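Local coordinates for putative branched-chain amino acid ABC transporter (Chromobacterium violaceum, PDB 4PYR), which is of unproven function but may regulate an enzyme, as LppC-family lipoproteins are thought to do, and binds glutathione in a periplasmic-binding-protein fold, at residues Ile220-Phe225 with Thr247-Ala252; Gln31-Ala36 with Gln234-Pro239; Trp224-Ala229 with Gln293-Val298. All blocks are in the same frame, centred on the assembly; numbering follows the deposited sequence. Where two conformers were deposited one is given.

In the fold
Helix 223-226 is the common element: interaction 1 sets it against helix 245-265, and interaction 3 sets its end against strand 290-298. The centres of interactions 1 and 3 lie about 9 Å apart, and both use the chain that leaves strand 218-220. Interaction 2, centred about 15 Å from interaction 1, holds the loop after helix 231-235 to the end of helix 16-33; the two join where Tyr251 OH lies 2.7 Å from Pro237 O, a probable hydrogen bond. Glutathione is nearest to interaction 1, with the side chain of Arg249 about 8 Å from the ligand and that of Met222 about 4 Å from the side chain of Leu104, a glutathione-binding residue. Interaction 2 lies away from that site.

Interaction 1 of 3, residues Ile220-Phe225 with Thr247-Ala252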
ATOM      1  N   ILE A 220      -2.389   6.655  -9.470  1.00 17.22           N
ATOM      2  CA  ILE A 220      -2.704   6.866  -8.062  1.00 18.97           C
ATOM      3  C   ILE A 220      -1.524   6.444  -7.230  1.00 18.63           C
ATOM      4  O   ILE A 220      -0.810   5.491  -7.556  1.00 19.53           O
ATOM      5  CB  ILE A 220      -4.012   6.131  -7.633  1.00 20.62           C
ATOM      6  CG1 ILE A 220      -3.950   4.645  -7.947  1.00 21.16           C
ATOM      7  CG2 ILE A 220      -5.219   6.743  -8.357  1.00 20.16           C
ATOM      8  CD1 ILE A 220      -5.144   3.881  -7.403  1.00 23.47           C
ATOM      9  N   ASP A 221      -1.288   7.191  -6.161  1.00 22.74           N
ATOM     10  CA  ASP A 221      -0.213   6.892  -5.245  1.00 22.22           C
ATOM     11  C   ASP A 221      -0.462   7.655  -3.942  1.00 20.01           C
ATOM     12  O   ASP A 221      -1.435   8.382  -3.824  1.00 20.79           O
ATOM     13  CB  ASP A 221       1.159   7.294  -5.860  1.00 21.76           C
ATOM     14  CG  ASP A 221       2.330   6.458  -5.351  1.00 22.01           C
ATOM     15  OD1 ASP A 221       2.238   5.773  -4.336  1.00 19.90           O
ATOM     16  OD2 ASP A 221       3.406   6.481  -6.022  1.00 22.86           O
HETATM   17  N   MSE A 222       0.433   7.495  -3.000  1.00 18.29           N
HETATM   18  CA  MSE A 222       0.357   8.132  -1.717  1.00 18.27           C
HETATM   19  C   MSE A 222       0.339   9.637  -1.733  1.00 19.36           C
HETATM   20  O   MSE A 222       1.079  10.260  -2.479  1.00 19.42           O
HETATM   21  CB  MSE A 222       1.589   7.784  -0.913  1.00 19.55           C
HETATM   22  CG  MSE A 222       1.712   6.297  -0.685  1.00 21.94           C
HETATM   23 SE   MSE A 222       3.168   6.085   0.605  1.00 25.16          SE
HETATM   24  CE  MSE A 222       2.771   4.155   0.851  1.00 21.97           C
ATOM     25  N   PRO A 223      -0.466  10.260  -0.858  1.00 19.34           N
ATOM     26  CA  PRO A 223      -0.323  11.710  -0.574  1.00 19.22           C
ATOM     27  C   PRO A 223       1.116  12.111  -0.292  1.00 18.85           C
ATOM     28  O   PRO A 223       1.550  13.224  -0.688  1.00 20.42           O
ATOM     29  CB  PRO A 223      -1.195  11.904   0.680  1.00 19.93           C
ATOM     30  CG  PRO A 223      -2.224  10.864   0.514  1.00 19.18           C
ATOM     31  CD  PRO A 223      -1.526   9.643  -0.039  1.00 18.44           C
ATOM     32  N   TRP A 224       1.868  11.203   0.327  1.00 17.28           N
ATOM     33  CA  TRP A 224       3.256  11.464   0.652  1.00 17.66           C
ATOM     34  C   TRP A 224       4.061  11.963  -0.578  1.00 19.37           C
ATOM     35  O   TRP A 224       4.963  12.821  -0.430  1.00 19.62           O
ATOM     36  CB  TRP A 224       3.889  10.199   1.226  1.00 18.11           C
ATOM     37  CG  TRP A 224       5.288  10.399   1.716  1.00 19.38           C
ATOM     38  CD1 TRP A 224       6.433   9.861   1.193  1.00 20.19           C
ATOM     39  CD2 TRP A 224       5.683  11.146   2.866  1.00 18.04           C
ATOM     40  NE1 TRP A 224       7.520  10.249   1.944  1.00 21.18           N
ATOM     41  CE2 TRP A 224       7.083  11.031   2.982  1.00 18.55           C
ATOM     42  CE3 TRP A 224       4.998  11.920   3.791  1.00 17.23           C
ATOM     43  CZ2 TRP A 224       7.798  11.679   3.973  1.00 19.93           C
ATOM     44  CZ3 TRP A 224       5.717  12.544   4.785  1.00 19.50           C
ATOM     45  CH2 TRP A 224       7.079  12.413   4.871  1.00 19.28           C
ATOM     46  N   PHE A 225       3.749  11.409  -1.752  1.00 18.51           N
ATOM     47  CA  PHE A 225       4.381  11.831  -3.010  1.00 21.51           C
ATOM     48  C   PHE A 225       3.567  12.881  -3.769  1.00 22.17           C
ATOM     49  O   PHE A 225       4.130  13.800  -4.393  1.00 25.07           O
ATOM     50  CB  PHE A 225       4.580  10.609  -3.942  1.00 21.33           C
ATOM     51  CG  PHE A 225       5.400   9.494  -3.328  1.00 20.62           C
ATOM     52  CD1 PHE A 225       6.674   9.690  -2.902  1.00 24.06           C
ATOM     53  CD2 PHE A 225       4.856   8.242  -3.192  1.00 23.37           C
ATOM     54  CE1 PHE A 225       7.413   8.653  -2.356  1.00 24.53           C
ATOM     55  CE2 PHE A 225       5.565   7.212  -2.611  1.00 26.36           C
ATOM     56  CZ  PHE A 225       6.850   7.408  -2.213  1.00 22.89           C
ATOM     57  N   THR A 247      10.903   1.908  -1.371  1.00 27.00           N
ATOM     58  CA  THR A 247      11.391   2.052  -0.008  1.00 22.82           C
ATOM     59  C   THR A 247      10.784   3.228   0.793  1.00 21.88           C
ATOM     60  O   THR A 247      10.413   3.089   1.959  1.00 27.79           O
ATOM     61  CB  THR A 247      12.906   2.188  -0.004  1.00 26.02           C
ATOM     62  OG1 THR A 247      13.472   1.104  -0.747  1.00 32.30           O
ATOM     63  CG2 THR A 247      13.446   2.177   1.368  1.00 25.78           C
ATOM     64  N   GLU A 248      10.733   4.407   0.177  1.00 25.41           N
ATOM     65  CA  GLU A 248      10.099   5.560   0.782  1.00 24.09           C
ATOM     66  C   GLU A 248       8.631   5.271   1.109  1.00 23.27           C
ATOM     67  O   GLU A 248       8.121   5.813   2.082  1.00 20.87           O
ATOM     68  CB  GLU A 248      10.215   6.767  -0.124  1.00 21.09           C
ATOM     69  CG  GLU A 248       9.688   8.006   0.553  1.00 22.27           C
ATOM     70  CD  GLU A 248      10.258   9.305   0.028  1.00 23.62           C
ATOM     71  OE1 GLU A 248      10.947   9.298  -1.008  1.00 25.59           O
ATOM     72  OE2 GLU A 248      10.013  10.341   0.687  1.00 27.54           O
ATOM     73  N   ARG A 249       7.962   4.409   0.332  1.00 22.66           N
ATOM     74  CA  ARG A 249       6.607   4.000   0.701  1.00 20.54           C
ATOM     75  C   ARG A 249       6.644   3.340   2.075  1.00 20.64           C
ATOM     76  O   ARG A 249       5.678   3.481   2.808  1.00 19.23           O
ATOM     77  CB  ARG A 249       5.905   3.097  -0.341  1.00 22.88           C
ATOM     78  CG  ARG A 249       5.436   3.864  -1.589  1.00 22.65           C
ATOM     79  CD  ARG A 249       4.624   3.056  -2.600  1.00 23.87           C
ATOM     80  NE  ARG A 249       4.584   3.861  -3.797  1.00 26.35           N
ATOM     81  CZ  ARG A 249       5.444   3.723  -4.804  1.00 24.80           C
ATOM     82  NH1 ARG A 249       6.333   2.728  -4.808  1.00 30.50           N
ATOM     83  NH2 ARG A 249       5.381   4.552  -5.831  1.00 26.00           N
ATOM     84  N   LEU A 250       7.723   2.622   2.396  1.00 19.08           N
ATOM     85  CA  LEU A 250       7.817   1.944   3.702  1.00 18.81           C
ATOM     86  C   LEU A 250       8.053   2.928   4.826  1.00 19.25           C
ATOM     87  O   LEU A 250       7.587   2.740   5.930  1.00 17.44           O
ATOM     88  CB  LEU A 250       8.900   0.872   3.738  1.00 21.40           C
ATOM     89  CG  LEU A 250       8.737  -0.273   2.742  1.00 23.80           C
ATOM     90  CD1 LEU A 250      10.006  -1.099   2.662  1.00 23.96           C
ATOM     91  CD2 LEU A 250       7.536  -1.134   3.149  1.00 27.49           C
ATOM     92  N   TYR A 251       8.777   4.007   4.560  1.00 18.67           N
ATOM     93  CA  TYR A 251       8.949   5.087   5.537  1.00 17.22           C
ATOM     94  C   TYR A 251       7.596   5.730   5.859  1.00 16.56           C
ATOM     95  O   TYR A 251       7.242   5.917   7.056  1.00 16.40           O
ATOM     96  CB  TYR A 251       9.918   6.123   4.942  1.00 18.97           C
ATOM     97  CG  TYR A 251      10.168   7.356   5.782  1.00 16.50           C
ATOM     98  CD1 TYR A 251      11.121   7.353   6.814  1.00 17.25           C
ATOM     99  CD2 TYR A 251       9.482   8.544   5.536  1.00 16.80           C
ATOM    100  CE1 TYR A 251      11.390   8.508   7.558  1.00 17.88           C
ATOM    101  CE2 TYR A 251       9.714   9.704   6.291  1.00 17.80           C
ATOM    102  CZ  TYR A 251      10.672   9.697   7.286  1.00 17.91           C
ATOM    103  OH  TYR A 251      10.935  10.831   8.025  1.00 18.29           O
ATOM    104  N   ALA A 252       6.821   6.002   4.819  1.00 15.73           N
ATOM    105  CA  ALA A 252       5.510   6.604   4.969  1.00 16.04           C
ATOM    106  C   ALA A 252       4.604   5.618   5.687  1.00 15.18           C
ATOM    107  O   ALA A 252       3.775   6.033   6.489  1.00 15.30           O
ATOM    108  CB  ALA A 252       4.926   7.016   3.624  1.00 16.95           C
TER
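The indole of Trp224 has the methyl of Ala252 over one face: CB stands 4.1 Å from the centroid of the five-membered ring, a CH-pi contact. Arg238 adds a cation-pi contact to the indole. At the ring edge, Trp224 NE1 donates to Glu248 OE2 at 2.8 Å, meeting the carboxylate on its anti side. Farther round, CZ2 of the six-membered ring touches Tyr251 CE2, the two rings being inclined by 47°. Trp224 CD1 lies over one face of Phe225, toward its rim, while Arg249 CG reaches the edge of that ring at CE2, 3.5 Å away.

Arg249 is long enough to pass Phe225 and still grip Asp221 side-on. Its NE bonds Asp221 OD1 at 3.1 Å and its NH2 bonds Asp221 OD2 at 2.8 Å; both bonds are nearly straight, and the two flat groups are only 22° apart. Asp221 OD1 also accepts the backbone N of Met222, while Asn206 ND2 bonds Asp221 OD2 and Asn206 O bonds Arg249 NH2, so the ion pair is fixed in rotation. Met222, present as selenomethionine, has an extended chain beyond CG that lays SE against Ala252 CB at 3.6 Å and CE against Arg249 CB; the small Ala252 lets the selenium atom and the indole lie against one methyl.

Asp221 and Met222 lie between strand 218-220 of the mixed sheet and helix 223-226. Helix 245-265, which receives them, packs through Leu250 and Tyr251 on helix 16-33, tying the chain leaving one lobe to the helices of the other.

Interaction 2 of 3, residues Gln31-Ala36 with Gln234-Pro239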
ATOM      1  N   GLN A  31       8.744  11.559  16.962  1.00 17.99           N
ATOM      2  CA  GLN A  31       9.437  12.777  17.298  1.00 19.75           C
ATOM      3  C   GLN A  31       8.607  14.048  17.032  1.00 18.47           C
ATOM      4  O   GLN A  31       8.692  14.997  17.779  1.00 19.57           O
ATOM      5  CB  GLN A  31      10.763  12.810  16.545  1.00 21.77           C
ATOM      6  CG  GLN A  31      11.725  11.810  17.130  1.00 24.40           C
ATOM      7  CD  GLN A  31      12.968  11.603  16.292  1.00 31.68           C
ATOM      8  OE1 GLN A  31      13.285  12.416  15.419  1.00 42.80           O
ATOM      9  NE2 GLN A  31      13.687  10.505  16.558  1.00 41.06           N
ATOM     10  N   VAL A  32       7.780  14.022  16.007  1.00 18.36           N
ATOM     11  CA  VAL A  32       6.935  15.148  15.674  1.00 19.12           C
ATOM     12  C   VAL A  32       5.723  15.191  16.586  1.00 20.85           C
ATOM     13  O   VAL A  32       5.457  16.194  17.223  1.00 22.14           O
ATOM     14  CB  VAL A  32       6.479  15.093  14.224  1.00 20.29           C
ATOM     15  CG1 VAL A  32       5.439  16.155  13.960  1.00 23.39           C
ATOM     16  CG2 VAL A  32       7.647  15.321  13.291  1.00 23.49           C
ATOM     17  N   ASP A  33       5.008  14.086  16.634  1.00 18.51           N
ATOM     18  CA  ASP A  33       3.717  14.095  17.294  1.00 18.72           C
ATOM     19  C   ASP A  33       3.822  14.025  18.799  1.00 19.45           C
ATOM     20  O   ASP A  33       2.964  14.585  19.482  1.00 20.58           O
ATOM     21  CB  ASP A  33       2.904  12.887  16.790  1.00 20.99           C
ATOM     22  CG  ASP A  33       2.364  13.075  15.398  1.00 21.94           C
ATOM     23  OD1 ASP A  33       2.571  14.115  14.734  1.00 25.26           O
ATOM     24  OD2 ASP A  33       1.657  12.166  14.986  1.00 27.85           O
ATOM     25  N   GLN A  34       4.822  13.319  19.328  1.00 20.83           N
ATOM     26  CA  GLN A  34       5.077  13.259  20.799  1.00 24.23           C
ATOM     27  C   GLN A  34       3.892  12.907  21.638  1.00 22.68           C
ATOM     28  O   GLN A  34       3.700  13.427  22.753  1.00 27.17           O
ATOM     29  CB  GLN A  34       5.602  14.532  21.271  1.00 24.75           C
ATOM     30  CG  GLN A  34       6.972  14.712  20.710  1.00 28.25           C
ATOM     31  CD  GLN A  34       7.301  16.103  20.923  1.00 27.21           C
ATOM     32  OE1 GLN A  34       7.707  16.456  22.029  1.00 31.59           O
ATOM     33  NE2 GLN A  34       6.926  16.948  19.963  1.00 25.22           N
ATOM     34  N   SER A  35       3.141  11.979  21.071  1.00 23.10           N
ATOM     35  CA  SER A  35       1.912  11.493  21.646  1.00 24.24           C
ATOM     36  C   SER A  35       2.081  10.073  22.243  1.00 24.62           C
ATOM     37  O   SER A  35       1.127   9.518  22.787  1.00 27.77           O
ATOM     38  CB  SER A  35       0.833  11.565  20.551  1.00 23.74           C
ATOM     39  OG  SER A  35       1.344  11.030  19.329  1.00 27.56           O
ATOM     40  N   ALA A  36       3.301   9.519  22.203  1.00 23.40           N
ATOM     41  CA  ALA A  36       3.564   8.162  22.674  1.00 23.41           C
ATOM     42  C   ALA A  36       5.048   7.920  22.933  1.00 23.28           C
ATOM     43  O   ALA A  36       5.931   8.597  22.361  1.00 27.24           O
ATOM     44  CB  ALA A  36       3.069   7.122  21.665  1.00 22.61           C
ATOM     45  N   GLN A 234       2.930  17.443   5.230  1.00 19.13           N
ATOM     46  CA  GLN A 234       3.849  18.565   5.539  1.00 19.87           C
ATOM     47  C   GLN A 234       4.522  18.502   6.878  1.00 20.53           C
ATOM     48  O   GLN A 234       5.630  18.983   7.049  1.00 19.81           O
ATOM     49  CB  GLN A 234       3.068  19.888   5.545  1.00 25.88           C
ATOM     50  CG  GLN A 234       2.517  20.282   4.242  1.00 29.28           C
ATOM     51  CD  GLN A 234       1.928  21.657   4.299  1.00 30.51           C
ATOM     52  OE1 GLN A 234       1.414  22.114   5.320  1.00 33.02           O
ATOM     53  NE2 GLN A 234       2.030  22.329   3.212  1.00 30.71           N
ATOM     54  N   ARG A 235       3.859  17.957   7.891  0.50 19.47           N
ATOM     55  CA  ARG A 235       4.442  18.064   9.212  0.50 19.95           C
ATOM     56  C   ARG A 235       5.541  17.047   9.515  0.50 17.86           C
ATOM     57  O   ARG A 235       6.248  17.193  10.492  0.50 18.20           O
ATOM     58  CB  ARG A 235       3.365  18.073  10.322  0.50 22.68           C
ATOM     59  CG  ARG A 235       2.616  16.801  10.527  0.50 21.08           C
ATOM     60  CD  ARG A 235       1.871  16.904  11.864  0.50 20.89           C
ATOM     61  NE  ARG A 235       1.148  15.686  12.111  0.50 22.39           N
ATOM     62  CZ  ARG A 235      -0.127  15.515  11.780  0.50 22.40           C
ATOM     63  NH1 ARG A 235      -0.786  16.514  11.201  0.50 21.42           N
ATOM     64  NH2 ARG A 235      -0.738  14.343  12.029  0.50 20.30           N
ATOM     65  N   TYR A 236       5.697  16.009   8.695  1.00 17.46           N
ATOM     66  CA  TYR A 236       6.749  15.029   8.975  1.00 19.00           C
ATOM     67  C   TYR A 236       7.958  15.221   8.064  1.00 17.96           C
ATOM     68  O   TYR A 236       7.800  15.557   6.893  1.00 20.45           O
ATOM     69  CB  TYR A 236       6.211  13.610   8.802  1.00 18.74           C
ATOM     70  CG  TYR A 236       5.024  13.326   9.669  1.00 18.42           C
ATOM     71  CD1 TYR A 236       5.173  13.162  11.042  1.00 18.29           C
ATOM     72  CD2 TYR A 236       3.770  13.273   9.144  1.00 19.90           C
ATOM     73  CE1 TYR A 236       4.078  13.005  11.867  1.00 18.46           C
ATOM     74  CE2 TYR A 236       2.653  13.071   9.963  1.00 18.52           C
ATOM     75  CZ  TYR A 236       2.830  12.951  11.329  1.00 19.93           C
ATOM     76  OH  TYR A 236       1.731  12.789  12.162  1.00 20.46           O
ATOM     77  N   PRO A 237       9.154  14.990   8.609  1.00 19.84           N
ATOM     78  CA  PRO A 237      10.344  15.199   7.768  1.00 21.59           C
ATOM     79  C   PRO A 237      10.440  14.132   6.678  1.00 20.09           C
ATOM     80  O   PRO A 237       9.956  13.004   6.854  1.00 19.77           O
ATOM     81  CB  PRO A 237      11.506  15.061   8.762  1.00 22.30           C
ATOM     82  CG  PRO A 237      10.982  14.049   9.739  1.00 22.36           C
ATOM     83  CD  PRO A 237       9.511  14.490   9.953  1.00 21.47           C
ATOM     84  N   ARG A 238      11.012  14.520   5.541  1.00 19.97           N
ATOM     85  CA  ARG A 238      11.286  13.562   4.475  1.00 20.11           C
ATOM     86  C   ARG A 238      12.405  12.653   4.994  1.00 22.67           C
ATOM     87  O   ARG A 238      13.142  13.034   5.925  1.00 25.11           O
ATOM     88  CB  ARG A 238      11.698  14.262   3.188  1.00 21.35           C
ATOM     89  CG  ARG A 238      10.798  15.402   2.738  1.00 26.61           C
ATOM     90  CD  ARG A 238       9.361  15.010   2.518  1.00 23.33           C
ATOM     91  NE  ARG A 238       9.186  14.059   1.415  1.00 24.35           N
ATOM     92  CZ  ARG A 238       8.013  13.671   0.928  1.00 22.42           C
ATOM     93  NH1 ARG A 238       7.997  12.796  -0.074  1.00 23.70           N
ATOM     94  NH2 ARG A 238       6.859  14.117   1.450  1.00 22.29           N
ATOM     95  N   PRO A 239      12.569  11.449   4.415  1.00 22.51           N
ATOM     96  CA  PRO A 239      13.698  10.632   4.881  1.00 24.74           C
ATOM     97  C   PRO A 239      15.034  11.314   4.604  1.00 25.93           C
ATOM     98  O   PRO A 239      15.198  12.083   3.632  1.00 27.04           O
ATOM     99  CB  PRO A 239      13.582   9.314   4.081  1.00 27.17           C
ATOM    100  CG  PRO A 239      12.421   9.446   3.185  1.00 23.06           C
ATOM    101  CD  PRO A 239      11.781  10.807   3.347  1.00 22.61           C
TER
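A surface contact of mixed character, polar at Asp33 and apolar at Val32, fastens Arg235, Tyr236 and Pro237 to the last turn of helix 16-33. Tyr236 OH donates to Asp33 OD2 at 2.9 Å, approaching the carboxylate on its syn side; phenol and carboxylate cross at about a right angle, with their planes 57° apart. CG of Asp33 lies beside its backbone N (chi1 -75°), from where the carboxylate comes to the hydroxyl end of the ring. In one of its two conformers, Arg235 bonds the same Tyr236 OH through NH2 at 2.9 Å, and its NE makes a weak hydrogen bond of 3.4 Å to Asp33 OD1 within a salt bridge. A long, flexible arginine suits this exposed surface because it can meet the aspartate and the phenol oxygen together, although this is not its only arrangement and it also comes close to the like charge of Arg259.

Val32 supplies the apolar half. Its CB meets Tyr236 CD1 at 3.9 Å, and CG2 reaches Pro237 CD tip to tip, also touching Arg235 O. Helix 16-33 connects the adjacent parallel strands 2-8 and 36-42 as a beta-alpha-beta unit, as in type I periplasmic-binding folds.

Interaction 3 of 3, residues Trp224-Ala229 with Gln293-Val298; sequences WFLMPA and QLPAGV
Leu226 and Met227, at the end of helix 223-226, reach Pro295 and the backbone beyond it through two differently shaped side chains. In Leu226, CG lies beside the backbone N (chi1 -63°) and CD1 points straight on, anti to CA (chi2 178°). That branch therefore meets main chain more than side chain: CD1 is 3.6 Å from Pro295 O and 3.9 Å from Gly297 N, with the proline ring slightly farther off.

Gly297 suits this place because a beta carbon there would come too close to Leu226 CD2; without one, the CA atoms of Leu226 and Gly297 come within 6.2 Å. Strand 290-298 runs antiparallel to strand 218-220 in the mixed sheet of this lobe, and Gly297 is backbone-bonded to Phe219 there. Leu226 therefore touches both strands, Phe219 on one and the Pro295-Gly297 backbone on the other, while Ala296 points away, to Leu116 of helix 106-119.

Met227, a selenomethionine, starts much as Leu226 does and stays extended as far as SE. Its side chain crosses Pro295 obliquely, and it is SE rather than the terminal CE that makes the contact, 3.7 Å from Pro295 CB and 3.8 Å from Pro295 CG.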
ATOM      1  N   TRP A 224       1.868  11.203   0.327  1.00 17.28           N
ATOM      2  CA  TRP A 224       3.256  11.464   0.652  1.00 17.66           C
ATOM      3  C   TRP A 224       4.061  11.963  -0.578  1.00 19.37           C
ATOM      4  O   TRP A 224       4.963  12.821  -0.430  1.00 19.62           O
ATOM      5  CB  TRP A 224       3.889  10.199   1.226  1.00 18.11           C
ATOM      6  CG  TRP A 224       5.288  10.399   1.716  1.00 19.38           C
ATOM      7  CD1 TRP A 224       6.433   9.861   1.193  1.00 20.19           C
ATOM      8  CD2 TRP A 224       5.683  11.146   2.866  1.00 18.04           C
ATOM      9  NE1 TRP A 224       7.520  10.249   1.944  1.00 21.18           N
ATOM     10  CE2 TRP A 224       7.083  11.031   2.982  1.00 18.55           C
ATOM     11  CE3 TRP A 224       4.998  11.920   3.791  1.00 17.23           C
ATOM     12  CZ2 TRP A 224       7.798  11.679   3.973  1.00 19.93           C
ATOM     13  CZ3 TRP A 224       5.717  12.544   4.785  1.00 19.50           C
ATOM     14  CH2 TRP A 224       7.079  12.413   4.871  1.00 19.28           C
ATOM     15  N   PHE A 225       3.749  11.409  -1.752  1.00 18.51           N
ATOM     16  CA  PHE A 225       4.381  11.831  -3.010  1.00 21.51           C
ATOM     17  C   PHE A 225       3.567  12.881  -3.769  1.00 22.17           C
ATOM     18  O   PHE A 225       4.130  13.800  -4.393  1.00 25.07           O
ATOM     19  CB  PHE A 225       4.580  10.609  -3.942  1.00 21.33           C
ATOM     20  CG  PHE A 225       5.400   9.494  -3.328  1.00 20.62           C
ATOM     21  CD1 PHE A 225       6.674   9.690  -2.902  1.00 24.06           C
ATOM     22  CD2 PHE A 225       4.856   8.242  -3.192  1.00 23.37           C
ATOM     23  CE1 PHE A 225       7.413   8.653  -2.356  1.00 24.53           C
ATOM     24  CE2 PHE A 225       5.565   7.212  -2.611  1.00 26.36           C
ATOM     25  CZ  PHE A 225       6.850   7.408  -2.213  1.00 22.89           C
ATOM     26  N   LEU A 226       2.249  12.747  -3.787  1.00 21.33           N
ATOM     27  CA  LEU A 226       1.414  13.521  -4.699  1.00 21.83           C
ATOM     28  C   LEU A 226       0.821  14.825  -4.127  1.00 23.42           C
ATOM     29  O   LEU A 226       0.292  15.617  -4.897  1.00 25.48           O
ATOM     30  CB  LEU A 226       0.275  12.650  -5.228  1.00 23.86           C
ATOM     31  CG  LEU A 226       0.714  11.458  -6.053  1.00 25.73           C
ATOM     32  CD1 LEU A 226      -0.483  10.642  -6.479  1.00 24.98           C
ATOM     33  CD2 LEU A 226       1.531  11.916  -7.256  1.00 28.40           C
HETATM   34  N   MSE A 227       0.836  14.989  -2.802  1.00 22.00           N
HETATM   35  CA  MSE A 227       0.140  16.103  -2.163  1.00 24.25           C
HETATM   36  C   MSE A 227       1.057  16.751  -1.163  1.00 25.07           C
HETATM   37  O   MSE A 227       0.894  16.589   0.036  1.00 24.41           O
HETATM   38  CB  MSE A 227      -1.104  15.524  -1.479  1.00 22.33           C
HETATM   39  CG  MSE A 227      -2.107  15.028  -2.499  1.00 27.37           C
HETATM   40 SE   MSE A 227      -3.727  14.419  -1.525  1.00 33.46          SE
HETATM   41  CE  MSE A 227      -4.360  16.153  -0.837  1.00 29.99           C
ATOM     42  N   PRO A 228       2.064  17.517  -1.647  1.00 28.58           N
ATOM     43  CA  PRO A 228       3.015  18.150  -0.746  1.00 28.90           C
ATOM     44  C   PRO A 228       2.352  19.035   0.306  1.00 31.92           C
ATOM     45  O   PRO A 228       2.864  19.125   1.433  1.00 37.49           O
ATOM     46  CB  PRO A 228       3.915  18.993  -1.671  1.00 33.06           C
ATOM     47  CG  PRO A 228       3.396  18.811  -3.048  1.00 32.51           C
ATOM     48  CD  PRO A 228       2.424  17.683  -3.063  1.00 28.89           C
ATOM     49  N   ALA A 229       1.214  19.641  -0.042  1.00 28.70           N
ATOM     50  CA  ALA A 229       0.510  20.543   0.877  1.00 32.09           C
ATOM     51  C   ALA A 229      -0.606  19.892   1.725  1.00 30.20           C
ATOM     52  O   ALA A 229      -1.365  20.592   2.409  1.00 27.13           O
ATOM     53  CB  ALA A 229      -0.032  21.734   0.114  1.00 34.00           C
ATOM     54  N   GLN A 293      -7.306   4.846   0.578  1.00 19.28           N
ATOM     55  CA  GLN A 293      -7.927   5.561  -0.530  1.00 19.65           C
ATOM     56  C   GLN A 293      -6.910   6.585  -0.999  1.00 19.41           C
ATOM     57  O   GLN A 293      -6.411   7.380  -0.205  1.00 18.86           O
ATOM     58  CB  GLN A 293      -9.183   6.233  -0.045  1.00 25.00           C
ATOM     59  CG  GLN A 293     -10.319   6.302  -1.022  1.00 29.37           C
ATOM     60  CD  GLN A 293     -11.550   6.889  -0.380  1.00 32.04           C
ATOM     61  OE1 GLN A 293     -12.629   6.245  -0.308  1.00 35.81           O
ATOM     62  NE2 GLN A 293     -11.386   8.078   0.190  1.00 32.89           N
ATOM     63  N   LEU A 294      -6.589   6.560  -2.292  1.00 19.60           N
ATOM     64  CA  LEU A 294      -5.443   7.303  -2.798  1.00 18.06           C
ATOM     65  C   LEU A 294      -5.870   8.425  -3.744  1.00 19.04           C
ATOM     66  O   LEU A 294      -6.786   8.246  -4.552  1.00 21.29           O
ATOM     67  CB  LEU A 294      -4.504   6.402  -3.597  1.00 20.57           C
ATOM     68  CG  LEU A 294      -3.890   5.222  -2.849  1.00 22.08           C
ATOM     69  CD1 LEU A 294      -3.001   4.467  -3.825  1.00 22.85           C
ATOM     70  CD2 LEU A 294      -3.103   5.660  -1.640  1.00 20.53           C
ATOM     71  N   PRO A 295      -5.132   9.541  -3.710  1.00 19.42           N
ATOM     72  CA  PRO A 295      -5.292  10.622  -4.665  1.00 19.52           C
ATOM     73  C   PRO A 295      -4.671  10.246  -6.050  1.00 19.58           C
ATOM     74  O   PRO A 295      -3.830   9.328  -6.170  1.00 19.81           O
ATOM     75  CB  PRO A 295      -4.506  11.758  -4.019  1.00 20.01           C
ATOM     76  CG  PRO A 295      -3.413  11.054  -3.286  1.00 19.99           C
ATOM     77  CD  PRO A 295      -4.022   9.784  -2.783  1.00 19.30           C
ATOM     78  N   ALA A 296      -5.128  10.953  -7.069  1.00 22.02           N
ATOM     79  CA  ALA A 296      -4.605  10.797  -8.410  1.00 21.01           C
ATOM     80  C   ALA A 296      -3.577  11.850  -8.685  1.00 21.00           C
ATOM     81  O   ALA A 296      -3.590  12.922  -8.133  1.00 24.96           O
ATOM     82  CB  ALA A 296      -5.711  10.890  -9.432  1.00 22.65           C
ATOM     83  N   GLY A 297      -2.688  11.500  -9.594  1.00 20.16           N
ATOM     84  CA  GLY A 297      -1.603  12.333 -10.040  1.00 21.20           C
ATOM     85  C   GLY A 297      -1.375  12.117 -11.505  1.00 20.15           C
ATOM     86  O   GLY A 297      -2.002  11.255 -12.121  1.00 21.24           O
ATOM     87  N   VAL A 298      -0.488  12.933 -12.078  1.00 23.43           N
ATOM     88  CA  VAL A 298      -0.113  12.807 -13.465  1.00 23.76           C
ATOM     89  C   VAL A 298       1.393  12.742 -13.472  1.00 23.54           C
ATOM     90  O   VAL A 298       2.056  13.597 -12.877  1.00 28.38           O
ATOM     91  CB  VAL A 298      -0.638  13.998 -14.321  1.00 27.12           C
ATOM     92  CG1 VAL A 298      -0.079  13.955 -15.725  1.00 28.33           C
ATOM     93  CG2 VAL A 298      -2.153  13.987 -14.395  1.00 26.36           C
TER